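Local coordinates for hypothetical protein AF1704 (Archaeoglobus fulgidus, PDB 1ZBM) that probably converts cyclic dehypoxanthinylfutalosinate into 1,4-dihydroxy-6-naphthoate and dihydroxyacetone, a step in menaquinone (vitamin K2) biosynthesis, at residues Arg13-Pro18 with Glu60-Ser65; Ala81-Gly86 with Leu183-Ile188; Val93-Glu98 with Lys164-Leu169; Asp134-Ala139 with Gly148-Glu153. One frame throughout, in Å; residues are numbered along the deposited sequence.

How the contacts relate
The four contacts fall on two mixed five-stranded sheets, as expected for a periplasmic-binding-protein-like fold. Contacts 1 and 2 share the first sheet. Their centres lie about 10 Å apart, and strand 61-65 of contact 1 pairs with strand 181-189 of contact 2. Contacts 3 and 4 share the second sheet, with centres about 12 Å apart; there strand 92-95 neighbours strand 147-150. Along the chain, contact 1 closes before the others open. Contact 4 is nested within contact 3, and contact 3 within contact 2, so the chain leaves the first sheet, builds the second and returns. The predicted proton acceptor His152 lies in contact 4, and predicted substrate-binding Thr114 is beside Leu183 of contact 2.

Contact 1: Arg13-Pro18 with Glu60-Ser65; sequences RVAHTP and EVTAIS
Val14 and Val61, and next to them Ala15 and Thr62, are paired in a parallel beta ladder. It joins strands 11-16 and 61-65 in the first sheet of this periplasmic-binding-protein-like fold. The axes of segments 13-16 and 61-65 approach to 4.7 Å.

Backbone bonds carry the ladder. Arg13 O accepts from Val61 N, Ala15 N gives to Val61 O at 2.9 Å, and Ala15 O accepts from Ala63 N. Two CA-H...O contacts share these acceptors: Val14 CA with Val61 O and Thr62 CA with Ala15 O.

Side-chain packing is light. CG2 of Val14 lies 4.2 Å from CB of Val61, on one face of the sheet. On the other face, CB of Ala15 is 4.0 Å from OG1 of Thr62. That hydroxyl is anti to its own backbone N (chi1 177°) and is held by Ala63 O within the same strand. Helix 47-53 packs over this face through Leu50.

One side chain adds a bond beyond the ladder. The chain of Glu60 bends at chi2 (84°) and turns back to Arg13. Its OE1 takes the N-H of Arg13 at 2.8 Å, with the donor 49° above the carboxylate plane.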
loop_
_atom_site.group_PDB
_atom_site.type_symbol
_atom_site.label_atom_id
_atom_site.label_comp_id
_atom_site.label_asym_id
_atom_site.label_seq_id
_atom_site.Cartn_x
_atom_site.Cartn_y
_atom_site.Cartn_z
ATOM N N ARG A 13 17.041 8.921 -4.549
ATOM C CA ARG A 13 15.758 8.807 -5.241
ATOM C C ARG A 13 14.729 8.189 -4.311
ATOM O O ARG A 13 14.969 7.155 -3.693
ATOM C CB ARG A 13 15.904 7.974 -6.526
ATOM C CG ARG A 13 16.746 8.668 -7.593
ATOM C CD ARG A 13 16.667 7.957 -8.936
ATOM N NE ARG A 13 17.271 6.632 -8.917
ATOM C CZ ARG A 13 17.273 5.804 -9.957
ATOM N NH1 ARG A 13 17.844 4.607 -9.866
ATOM N NH2 ARG A 13 16.695 6.174 -11.091
ATOM N N VAL A 14 13.589 8.859 -4.197
ATOM C CA VAL A 14 12.502 8.410 -3.339
ATOM C C VAL A 14 11.291 8.153 -4.220
ATOM O O VAL A 14 10.726 9.073 -4.820
ATOM C CB VAL A 14 12.179 9.479 -2.258
ATOM C CG1 VAL A 14 11.070 8.990 -1.330
ATOM C CG2 VAL A 14 13.440 9.778 -1.456
ATOM N N ALA A 15 10.919 6.883 -4.308
ATOM C CA ALA A 15 9.805 6.467 -5.131
ATOM C C ALA A 15 8.580 6.098 -4.325
ATOM O O ALA A 15 8.656 5.407 -3.303
ATOM C CB ALA A 15 10.219 5.279 -6.005
ATOM N N HIS A 16 7.448 6.582 -4.804
ATOM C CA HIS A 16 6.178 6.300 -4.189
ATOM C C HIS A 16 5.095 6.265 -5.263
ATOM O O HIS A 16 5.396 6.367 -6.460
ATOM C CB HIS A 16 5.856 7.291 -3.058
ATOM C CG HIS A 16 6.272 8.702 -3.325
ATOM N ND1 HIS A 16 5.358 9.724 -3.485
ATOM C CD2 HIS A 16 7.493 9.277 -3.377
ATOM C CE1 HIS A 16 6.005 10.866 -3.620
ATOM N NE2 HIS A 16 7.301 10.625 -3.559
ATOM N N THR A 17 3.847 6.131 -4.835
ATOM C CA THR A 17 2.729 5.960 -5.753
ATOM C C THR A 17 1.770 7.098 -6.068
ATOM O O THR A 17 1.570 8.003 -5.265
ATOM C CB THR A 17 1.879 4.777 -5.279
ATOM O OG1 THR A 17 1.322 5.072 -3.986
ATOM C CG2 THR A 17 2.737 3.533 -5.184
ATOM N N PRO A 18 1.146 7.046 -7.261
ATOM C CA PRO A 18 0.189 8.062 -7.713
ATOM C C PRO A 18 -1.153 7.825 -7.028
ATOM O O PRO A 18 -2.152 7.552 -7.686
ATOM C CB PRO A 18 0.097 7.826 -9.224
ATOM C CG PRO A 18 1.234 6.859 -9.542
ATOM C CD PRO A 18 1.352 6.032 -8.309
ATOM N N GLU A 60 16.889 4.297 -3.700
ATOM C CA GLU A 60 17.404 4.311 -2.340
ATOM C C GLU A 60 16.254 4.079 -1.371
ATOM O O GLU A 60 16.399 3.356 -0.391
ATOM C CB GLU A 60 18.056 5.655 -2.014
ATOM C CG GLU A 60 19.466 5.821 -2.525
ATOM C CD GLU A 60 19.546 6.267 -3.972
ATOM O OE1 GLU A 60 18.495 6.584 -4.580
ATOM O OE2 GLU A 60 20.680 6.311 -4.494
ATOM N N VAL A 61 15.117 4.709 -1.646
ATOM C CA VAL A 61 13.928 4.569 -0.801
ATOM C C VAL A 61 12.707 4.367 -1.699
ATOM O O VAL A 61 12.439 5.182 -2.582
ATOM C CB VAL A 61 13.671 5.835 0.057
ATOM C CG1 VAL A 61 12.432 5.622 0.922
ATOM C CG2 VAL A 61 14.877 6.147 0.935
ATOM N N THR A 62 11.961 3.296 -1.474
ATOM C CA THR A 62 10.785 3.039 -2.290
ATOM C C THR A 62 9.621 2.454 -1.510
ATOM O O THR A 62 9.828 1.681 -0.578
ATOM C CB THR A 62 11.110 2.063 -3.448
ATOM O OG1 THR A 62 9.913 1.769 -4.180
ATOM C CG2 THR A 62 11.676 0.764 -2.908
ATOM N N ALA A 63 8.396 2.830 -1.870
ATOM C CA ALA A 63 7.231 2.255 -1.205
ATOM C C ALA A 63 7.231 0.827 -1.739
ATOM O O ALA A 63 7.848 0.553 -2.768
ATOM C CB ALA A 63 5.953 2.977 -1.629
ATOM N N ILE A 64 6.551 -0.080 -1.053
ATOM C CA ILE A 64 6.514 -1.468 -1.498
ATOM C C ILE A 64 5.577 -2.297 -0.632
ATOM O O ILE A 64 5.564 -2.160 0.589
ATOM C CB ILE A 64 7.915 -2.108 -1.444
ATOM C CG1 ILE A 64 7.874 -3.507 -2.056
ATOM C CG2 ILE A 64 8.379 -2.225 -0.001
ATOM C CD1 ILE A 64 9.216 -4.189 -2.091
ATOM N N SER A 65 4.808 -3.170 -1.275
ATOM C CA SER A 65 3.860 -4.043 -0.590
ATOM C C SER A 65 4.560 -4.924 0.439
ATOM O O SER A 65 5.689 -5.355 0.215
ATOM C CB SER A 65 3.148 -4.932 -1.614
ATOM O OG SER A 65 2.388 -4.161 -2.522
#

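Contact 2: Ala81-Gly86 with Leu183-Ile188; sequences AGASVG and LGLNAI
Asn186 meets Ala81 and Gly82 with its side chain. Its CB lies 3.1 Å from Ala81 O and also touches Gly82 CA. Farther out, CG is 3.9 Å from Gly82 CA. At the tip, OD1 is 3.5 Å from Ala81 O; both are acceptors, and they do not bond. Gly82 has no side chain, and a CB there would collide with Asn186 CG. An alanine in place of Asn186 would probably open a gap beside Gly82 CA, where the amide group now packs.

Farther along, the backbones bond. Ser84 N gives to Gly184 O at 2.7 Å. Ser84 O accepts from both Leu183 N and Gly184 N, so two donors grip one carbonyl. Ser84 OG sits between its own backbone N and carbonyl carbon (chi1 62°). This brings it 2.8 Å from Gly184 N, in a weak bond. A CB on Gly184 would clash with that hydroxyl. Ala83 CB packs on Leu185 CD2 at 3.9 Å.

Leu183 O also accepts from the hydroxyl of Thr114, a predicted substrate-binding residue. Leu183 and Gly184 both face Ser84, a classic beta bulge between antiparallel strands 76-86 and 181-189, close to the probable substrate site.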
loop_
_atom_site.group_PDB
_atom_site.type_symbol
_atom_site.label_atom_id
_atom_site.label_comp_id
_atom_site.label_asym_id
_atom_site.label_seq_id
_atom_site.Cartn_x
_atom_site.Cartn_y
_atom_site.Cartn_z
ATOM N N ALA A 81 8.792 4.580 9.356
ATOM C CA ALA A 81 7.714 5.452 8.912
ATOM C C ALA A 81 7.350 5.271 7.440
ATOM O O ALA A 81 8.217 5.025 6.594
ATOM C CB ALA A 81 8.095 6.907 9.164
ATOM N N GLY A 82 6.062 5.416 7.139
ATOM C CA GLY A 82 5.605 5.290 5.769
ATOM C C GLY A 82 4.687 4.119 5.507
ATOM O O GLY A 82 4.025 4.081 4.472
ATOM N N ALA A 83 4.632 3.166 6.431
ATOM C CA ALA A 83 3.778 1.993 6.238
ATOM C C ALA A 83 2.289 2.328 6.224
ATOM O O ALA A 83 1.856 3.296 6.840
ATOM C CB ALA A 83 4.065 0.953 7.335
ATOM N N SER A 84 1.514 1.531 5.499
ATOM C CA SER A 84 0.076 1.715 5.455
ATOM C C SER A 84 -0.474 0.446 6.112
ATOM O O SER A 84 -0.132 -0.671 5.715
ATOM C CB SER A 84 -0.428 1.883 4.009
ATOM O OG SER A 84 -0.180 0.739 3.210
ATOM N N VAL A 85 -1.304 0.625 7.136
ATOM C CA VAL A 85 -1.837 -0.503 7.887
ATOM C C VAL A 85 -3.348 -0.443 8.087
ATOM O O VAL A 85 -3.880 0.551 8.579
ATOM C CB VAL A 85 -1.128 -0.588 9.274
ATOM C CG1 VAL A 85 -1.645 -1.776 10.085
ATOM C CG2 VAL A 85 0.374 -0.725 9.066
ATOM N N GLY A 86 -4.035 -1.512 7.693
ATOM C CA GLY A 86 -5.476 -1.554 7.850
ATOM C C GLY A 86 -5.781 -1.968 9.271
ATOM O O GLY A 86 -5.028 -2.733 9.868
ATOM N N LEU A 183 -0.073 -3.535 5.016
ATOM C CA LEU A 183 -0.347 -3.562 3.575
ATOM C C LEU A 183 0.796 -3.020 2.723
ATOM O O LEU A 183 1.382 -3.753 1.929
ATOM C CB LEU A 183 -1.624 -2.783 3.271
ATOM C CG LEU A 183 -2.885 -3.354 3.908
ATOM C CD1 LEU A 183 -3.989 -2.333 3.815
ATOM C CD2 LEU A 183 -3.275 -4.662 3.210
ATOM N N GLY A 184 1.087 -1.733 2.879
ATOM C CA GLY A 184 2.162 -1.117 2.131
ATOM C C GLY A 184 3.249 -0.717 3.103
ATOM O O GLY A 184 2.960 -0.379 4.249
ATOM N N LEU A 185 4.500 -0.749 2.667
ATOM C CA LEU A 185 5.601 -0.387 3.553
ATOM C C LEU A 185 6.585 0.576 2.898
ATOM O O LEU A 185 6.678 0.666 1.674
ATOM C CB LEU A 185 6.368 -1.646 3.959
ATOM C CG LEU A 185 5.640 -2.833 4.588
ATOM C CD1 LEU A 185 6.576 -4.032 4.586
ATOM C CD2 LEU A 185 5.189 -2.502 6.002
ATOM N N ASN A 186 7.326 1.299 3.721
ATOM C CA ASN A 186 8.336 2.168 3.167
ATOM C C ASN A 186 9.631 1.391 3.367
ATOM O O ASN A 186 9.938 0.969 4.475
ATOM C CB ASN A 186 8.394 3.512 3.889
ATOM C CG ASN A 186 8.273 4.676 2.931
ATOM O OD1 ASN A 186 8.696 5.798 3.226
ATOM N ND2 ASN A 186 7.687 4.416 1.769
ATOM N N ALA A 187 10.369 1.194 2.280
ATOM C CA ALA A 187 11.601 0.428 2.308
ATOM C C ALA A 187 12.836 1.255 1.938
ATOM O O ALA A 187 12.819 2.021 0.967
ATOM C CB ALA A 187 11.470 -0.759 1.363
ATOM N N ILE A 188 13.910 1.088 2.710
ATOM C CA ILE A 188 15.156 1.808 2.456
ATOM C C ILE A 188 16.314 0.830 2.225
ATOM O O ILE A 188 16.539 -0.075 3.024
ATOM C CB ILE A 188 15.487 2.806 3.623
ATOM C CG1 ILE A 188 16.780 3.575 3.325
ATOM C CG2 ILE A 188 15.608 2.073 4.931
ATOM C CD1 ILE A 188 17.004 4.738 4.265
#

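Contact 3: Val93-Glu98 with Lys164-Leu169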
loop_
_atom_site.group_PDB
_atom_site.type_symbol
_atom_site.label_atom_id
_atom_site.label_comp_id
_atom_site.label_asym_id
_atom_site.label_seq_id
_atom_site.Cartn_x
_atom_site.Cartn_y
_atom_site.Cartn_z
ATOM N N VAL A 93 -12.640 -8.063 -2.253
ATOM C CA VAL A 93 -12.922 -8.617 -3.557
ATOM C C VAL A 93 -14.401 -8.281 -3.754
ATOM O O VAL A 93 -15.221 -8.512 -2.866
ATOM C CB VAL A 93 -12.673 -10.136 -3.579
ATOM C CG1 VAL A 93 -13.145 -10.730 -4.895
ATOM C CG2 VAL A 93 -11.183 -10.406 -3.388
ATOM N N VAL A 94 -14.729 -7.692 -4.896
ATOM C CA VAL A 94 -16.098 -7.298 -5.180
ATOM C C VAL A 94 -16.646 -8.007 -6.412
ATOM O O VAL A 94 -15.877 -8.447 -7.273
ATOM C CB VAL A 94 -16.191 -5.781 -5.430
ATOM C CG1 VAL A 94 -15.510 -5.433 -6.755
ATOM C CG2 VAL A 94 -17.633 -5.354 -5.456
ATOM N N ALA A 95 -17.974 -8.095 -6.500
ATOM C CA ALA A 95 -18.639 -8.752 -7.630
ATOM C C ALA A 95 -20.034 -8.173 -7.871
ATOM O O ALA A 95 -20.572 -7.477 -7.018
ATOM C CB ALA A 95 -18.730 -10.255 -7.382
ATOM N N LYS A 96 -20.621 -8.452 -9.032
ATOM C CA LYS A 96 -21.941 -7.913 -9.333
ATOM C C LYS A 96 -23.005 -8.500 -8.401
ATOM O O LYS A 96 -24.050 -7.886 -8.169
ATOM C CB LYS A 96 -22.290 -8.157 -10.804
ATOM C CG LYS A 96 -21.233 -7.606 -11.762
ATOM C CD LYS A 96 -21.622 -7.758 -13.233
ATOM C CE LYS A 96 -22.797 -6.857 -13.587
ATOM N NZ LYS A 96 -23.063 -6.814 -15.045
ATOM N N SER A 97 -22.729 -9.682 -7.856
ATOM C CA SER A 97 -23.645 -10.337 -6.921
ATOM C C SER A 97 -22.841 -11.265 -6.006
ATOM O O SER A 97 -21.634 -11.424 -6.182
ATOM C CB SER A 97 -24.700 -11.149 -7.676
ATOM O OG SER A 97 -24.139 -12.313 -8.260
ATOM N N GLU A 98 -23.505 -11.884 -5.036
ATOM C CA GLU A 98 -22.825 -12.786 -4.114
ATOM C C GLU A 98 -22.411 -14.089 -4.787
ATOM O O GLU A 98 -23.229 -14.762 -5.409
ATOM C CB GLU A 98 -23.725 -13.102 -2.915
ATOM C CG GLU A 98 -23.448 -12.256 -1.675
ATOM C CD GLU A 98 -23.819 -10.797 -1.851
ATOM O OE1 GLU A 98 -23.448 -9.972 -0.982
ATOM O OE2 GLU A 98 -24.491 -10.472 -2.854
ATOM N N LYS A 164 -20.929 -5.207 -4.729
ATOM C CA LYS A 164 -20.891 -5.555 -3.317
ATOM C C LYS A 164 -19.731 -6.478 -2.985
ATOM O O LYS A 164 -19.279 -7.269 -3.813
ATOM C CB LYS A 164 -22.209 -6.197 -2.861
ATOM C CG LYS A 164 -22.925 -7.043 -3.893
ATOM C CD LYS A 164 -23.850 -6.192 -4.759
ATOM C CE LYS A 164 -24.974 -5.554 -3.930
ATOM N NZ LYS A 164 -25.863 -6.572 -3.274
ATOM N N CYS A 165 -19.250 -6.343 -1.758
ATOM C CA CYS A 165 -18.146 -7.134 -1.265
ATOM C C CYS A 165 -18.553 -8.593 -1.073
ATOM O O CYS A 165 -19.560 -8.900 -0.420
ATOM C CB CYS A 165 -17.645 -6.550 0.060
ATOM S SG CYS A 165 -16.326 -7.504 0.839
ATOM N N VAL A 166 -17.767 -9.487 -1.667
ATOM C CA VAL A 166 -18.001 -10.924 -1.568
ATOM C C VAL A 166 -16.937 -11.547 -0.673
ATOM O O VAL A 166 -17.095 -12.669 -0.201
ATOM C CB VAL A 166 -17.954 -11.599 -2.953
ATOM C CG1 VAL A 166 -19.090 -11.084 -3.821
ATOM C CG2 VAL A 166 -16.616 -11.328 -3.627
ATOM N N LEU A 167 -15.841 -10.821 -0.460
ATOM C CA LEU A 167 -14.758 -11.279 0.420
ATOM C C LEU A 167 -14.130 -10.043 1.042
ATOM O O LEU A 167 -13.564 -9.197 0.342
ATOM C CB LEU A 167 -13.685 -12.062 -0.363
ATOM C CG LEU A 167 -12.617 -12.863 0.408
ATOM C CD1 LEU A 167 -11.552 -13.391 -0.561
ATOM C CD2 LEU A 167 -11.951 -12.006 1.464
ATOM N N ASP A 168 -14.242 -9.932 2.358
ATOM C CA ASP A 168 -13.650 -8.795 3.064
ATOM C C ASP A 168 -12.338 -9.324 3.644
ATOM O O ASP A 168 -12.339 -10.016 4.655
ATOM C CB ASP A 168 -14.586 -8.307 4.184
ATOM C CG ASP A 168 -14.115 -7.018 4.818
ATOM O OD1 ASP A 168 -12.950 -6.970 5.292
ATOM O OD2 ASP A 168 -14.907 -6.040 4.836
ATOM N N LEU A 169 -11.233 -9.005 2.980
ATOM C CA LEU A 169 -9.922 -9.468 3.390
ATOM C C LEU A 169 -9.579 -9.154 4.839
ATOM O O LEU A 169 -8.828 -9.897 5.477
ATOM C CB LEU A 169 -8.847 -8.920 2.446
ATOM C CG LEU A 169 -8.919 -9.518 1.044
ATOM C CD1 LEU A 169 -7.995 -8.774 0.105
ATOM C CD2 LEU A 169 -8.548 -10.992 1.102
#
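Val93 and Leu167 are joined by a bond from Val93 N to Leu167 O, 3.0 Å long and nearly straight at 167°. Val93 O takes Val166 N at 3.0 Å and, more weakly, Leu167 N. Farther along, Ala95 and Lys164 exchange bonds both ways: Ala95 N gives to Lys164 O, and Lys164 N gives to Ala95 O.

Opposite charges also come near each other, which may add a weak attraction. The chain of Lys164 bends at chi2, chi3 and chi4, and its NZ stays 4.2 Å from Glu98 OE2, beyond salt-bridge range. The two side chains cross at about a right angle. Lys164 CG is 3.9 Å from Glu98 OE2, and CD approaches Lys96 O. A serine in place of Lys164 would probably leave the Glu98 carboxylate without this nearby positive charge and Lys96 O without the CD that packs near it.

Val166 and Leu167 both face Val93, which makes a classic beta bulge. It shifts the register by one residue within the antiparallel pairing of strand 92-95 with strand 164-168, an outermost strand of the second sheet.

Val93 and Val166 carry much of the packing. CG1 of Val166 is anti to the carbonyl carbon (chi1 -64°) and meets Ala95 CB at 3.7 Å and Ser97 O. Its CG2 meets Val93 CG1, also at 3.7 Å. Beside it, Val93 CB lies 3.9 Å from Leu167 CB. Leu119 of helix 114-122 touches both Val93 and Leu167.

Contact 4: Asp134-Ala139 with Gly148-Glu153; sequences DRIIQA and GLLIHE
Ile136 and Gly148 bring the two backbones closest, with their CA atoms 5.7 Å apart. Ile136 stands in the first turn of helix 136-141, just after Arg135 at the N-cap position. Ala139 N bonds back to Arg135 O within that turn. Gly148 lies on strand 147-150, a central strand of the second sheet. After Leu150 the chain leaves the strand and leads to His152, the predicted proton acceptor.

The side chains of three residues make the contact. Ile136 points its CB toward the strand. Its CG2, anti to the backbone N, comes down on Gly148 CA at 3.5 Å. A CB on Gly148 would clash with this same methyl, so the lack of a side chain lets the helix sit close. Ile136 CG2 also lies 3.9 Å from Leu149 O and 3.9 Å from Leu150 CD2.

Ile137 adds its end. Its CD1 meets Leu150 CD2 at 3.7 Å and Leu150 CD1 at 4.2 Å, and the two side chains cross at about a right angle. Leu150 CD2 touches both isoleucines. Leu150 also packs on Val94 of the neighbouring strand 92-95, while Leu149 touches Val93 and Ala115, a predicted substrate-binding residue.

Helix and strand are held here by methyl and methylene contacts, without polar bonds between the two segments. The fit therefore depends on shape: a methyl against a bare glycine, and a leucine branch shared by two isoleucines.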
loop_
_atom_site.group_PDB
_atom_site.type_symbol
_atom_site.label_atom_id
_atom_site.label_comp_id
_atom_site.label_asym_id
_atom_site.label_seq_id
_atom_site.Cartn_x
_atom_site.Cartn_y
_atom_site.Cartn_z
ATOM N N ASP A 134 -6.370 0.242 -12.650
ATOM C CA ASP A 134 -7.296 1.134 -13.333
ATOM C C ASP A 134 -8.209 0.441 -14.351
ATOM O O ASP A 134 -8.740 1.088 -15.255
ATOM C CB ASP A 134 -6.515 2.254 -14.022
ATOM C CG ASP A 134 -5.456 1.724 -14.955
ATOM O OD1 ASP A 134 -5.804 0.966 -15.879
ATOM O OD2 ASP A 134 -4.267 2.057 -14.765
ATOM N N ARG A 135 -8.393 -0.866 -14.222
ATOM C CA ARG A 135 -9.275 -1.552 -15.148
ATOM C C ARG A 135 -10.085 -2.637 -14.472
ATOM O O ARG A 135 -10.944 -3.261 -15.088
ATOM C CB ARG A 135 -8.491 -2.144 -16.316
ATOM C CG ARG A 135 -9.366 -2.305 -17.524
ATOM C CD ARG A 135 -8.590 -2.707 -18.748
ATOM N NE ARG A 135 -9.453 -2.804 -19.924
ATOM C CZ ARG A 135 -10.578 -3.517 -19.989
ATOM N NH1 ARG A 135 -11.288 -3.545 -21.119
ATOM N NH2 ARG A 135 -10.996 -4.202 -18.931
ATOM N N ILE A 136 -9.823 -2.840 -13.187
ATOM C CA ILE A 136 -10.524 -3.856 -12.413
ATOM C C ILE A 136 -12.031 -3.619 -12.358
ATOM O O ILE A 136 -12.809 -4.527 -12.624
ATOM C CB ILE A 136 -10.033 -3.899 -10.968
ATOM C CG1 ILE A 136 -8.505 -3.969 -10.933
ATOM C CG2 ILE A 136 -10.675 -5.068 -10.251
ATOM C CD1 ILE A 136 -7.905 -5.233 -11.465
ATOM N N ILE A 137 -12.434 -2.403 -11.997
ATOM C CA ILE A 137 -13.847 -2.090 -11.877
ATOM C C ILE A 137 -14.597 -2.300 -13.175
ATOM O O ILE A 137 -15.656 -2.931 -13.195
ATOM C CB ILE A 137 -14.071 -0.646 -11.409
ATOM C CG1 ILE A 137 -13.506 -0.465 -10.004
ATOM C CG2 ILE A 137 -15.569 -0.330 -11.396
ATOM C CD1 ILE A 137 -14.286 -1.205 -8.941
ATOM N N GLN A 138 -14.060 -1.764 -14.260
ATOM C CA GLN A 138 -14.707 -1.919 -15.552
ATOM C C GLN A 138 -14.875 -3.415 -15.880
ATOM O O GLN A 138 -15.973 -3.858 -16.213
ATOM C CB GLN A 138 -13.886 -1.208 -16.639
ATOM C CG GLN A 138 -14.588 -1.103 -17.986
ATOM C CD GLN A 138 -13.757 -0.376 -19.032
ATOM O OE1 GLN A 138 -13.569 -0.874 -20.150
ATOM N NE2 GLN A 138 -13.254 0.810 -18.678
ATOM N N ALA A 139 -13.802 -4.195 -15.751
ATOM C CA ALA A 139 -13.855 -5.625 -16.058
ATOM C C ALA A 139 -14.948 -6.379 -15.303
ATOM O O ALA A 139 -15.536 -7.330 -15.823
ATOM C CB ALA A 139 -12.496 -6.279 -15.782
ATOM N N GLY A 148 -13.190 -8.845 -8.749
ATOM C CA GLY A 148 -12.007 -8.007 -8.790
ATOM C C GLY A 148 -11.486 -7.658 -7.411
ATOM O O GLY A 148 -12.263 -7.445 -6.479
ATOM N N LEU A 149 -10.164 -7.616 -7.286
ATOM C CA LEU A 149 -9.508 -7.279 -6.032
ATOM C C LEU A 149 -9.178 -5.788 -6.072
ATOM O O LEU A 149 -8.514 -5.321 -6.994
ATOM C CB LEU A 149 -8.227 -8.105 -5.883
ATOM C CG LEU A 149 -7.451 -7.991 -4.569
ATOM C CD1 LEU A 149 -8.340 -8.405 -3.386
ATOM C CD2 LEU A 149 -6.238 -8.893 -4.656
ATOM N N LEU A 150 -9.647 -5.050 -5.073
ATOM C CA LEU A 150 -9.435 -3.608 -4.994
ATOM C C LEU A 150 -8.513 -3.251 -3.844
ATOM O O LEU A 150 -8.870 -3.443 -2.681
ATOM C CB LEU A 150 -10.774 -2.908 -4.769
ATOM C CG LEU A 150 -11.899 -3.342 -5.693
ATOM C CD1 LEU A 150 -13.225 -2.769 -5.233
ATOM C CD2 LEU A 150 -11.564 -2.889 -7.114
ATOM N N ILE A 151 -7.345 -2.706 -4.163
ATOM C CA ILE A 151 -6.395 -2.330 -3.128
ATOM C C ILE A 151 -6.331 -0.829 -2.879
ATOM O O ILE A 151 -5.727 -0.379 -1.900
ATOM C CB ILE A 151 -4.972 -2.838 -3.465
ATOM C CG1 ILE A 151 -4.377 -2.021 -4.618
ATOM C CG2 ILE A 151 -5.038 -4.299 -3.867
ATOM C CD1 ILE A 151 -2.956 -2.413 -4.970
ATOM N N HIS A 152 -6.947 -0.049 -3.759
ATOM C CA HIS A 152 -6.930 1.404 -3.598
ATOM C C HIS A 152 -8.282 1.930 -3.124
ATOM O O HIS A 152 -8.981 1.244 -2.386
ATOM C CB HIS A 152 -6.504 2.073 -4.904
ATOM C CG HIS A 152 -5.110 1.721 -5.325
ATOM N ND1 HIS A 152 -3.996 2.093 -4.600
ATOM C CD2 HIS A 152 -4.651 0.988 -6.368
ATOM C CE1 HIS A 152 -2.913 1.603 -5.179
ATOM N NE2 HIS A 152 -3.283 0.928 -6.254
ATOM N N GLU A 153 -8.657 3.134 -3.548
ATOM C CA GLU A 153 -9.901 3.726 -3.078
ATOM C C GLU A 153 -11.171 2.975 -3.467
ATOM O O GLU A 153 -12.277 3.362 -3.075
ATOM C CB GLU A 153 -10.013 5.204 -3.501
ATOM C CG GLU A 153 -10.234 5.448 -4.990
ATOM C CD GLU A 153 -8.970 5.326 -5.813
ATOM O OE1 GLU A 153 -9.063 5.487 -7.052
ATOM O OE2 GLU A 153 -7.887 5.082 -5.230
#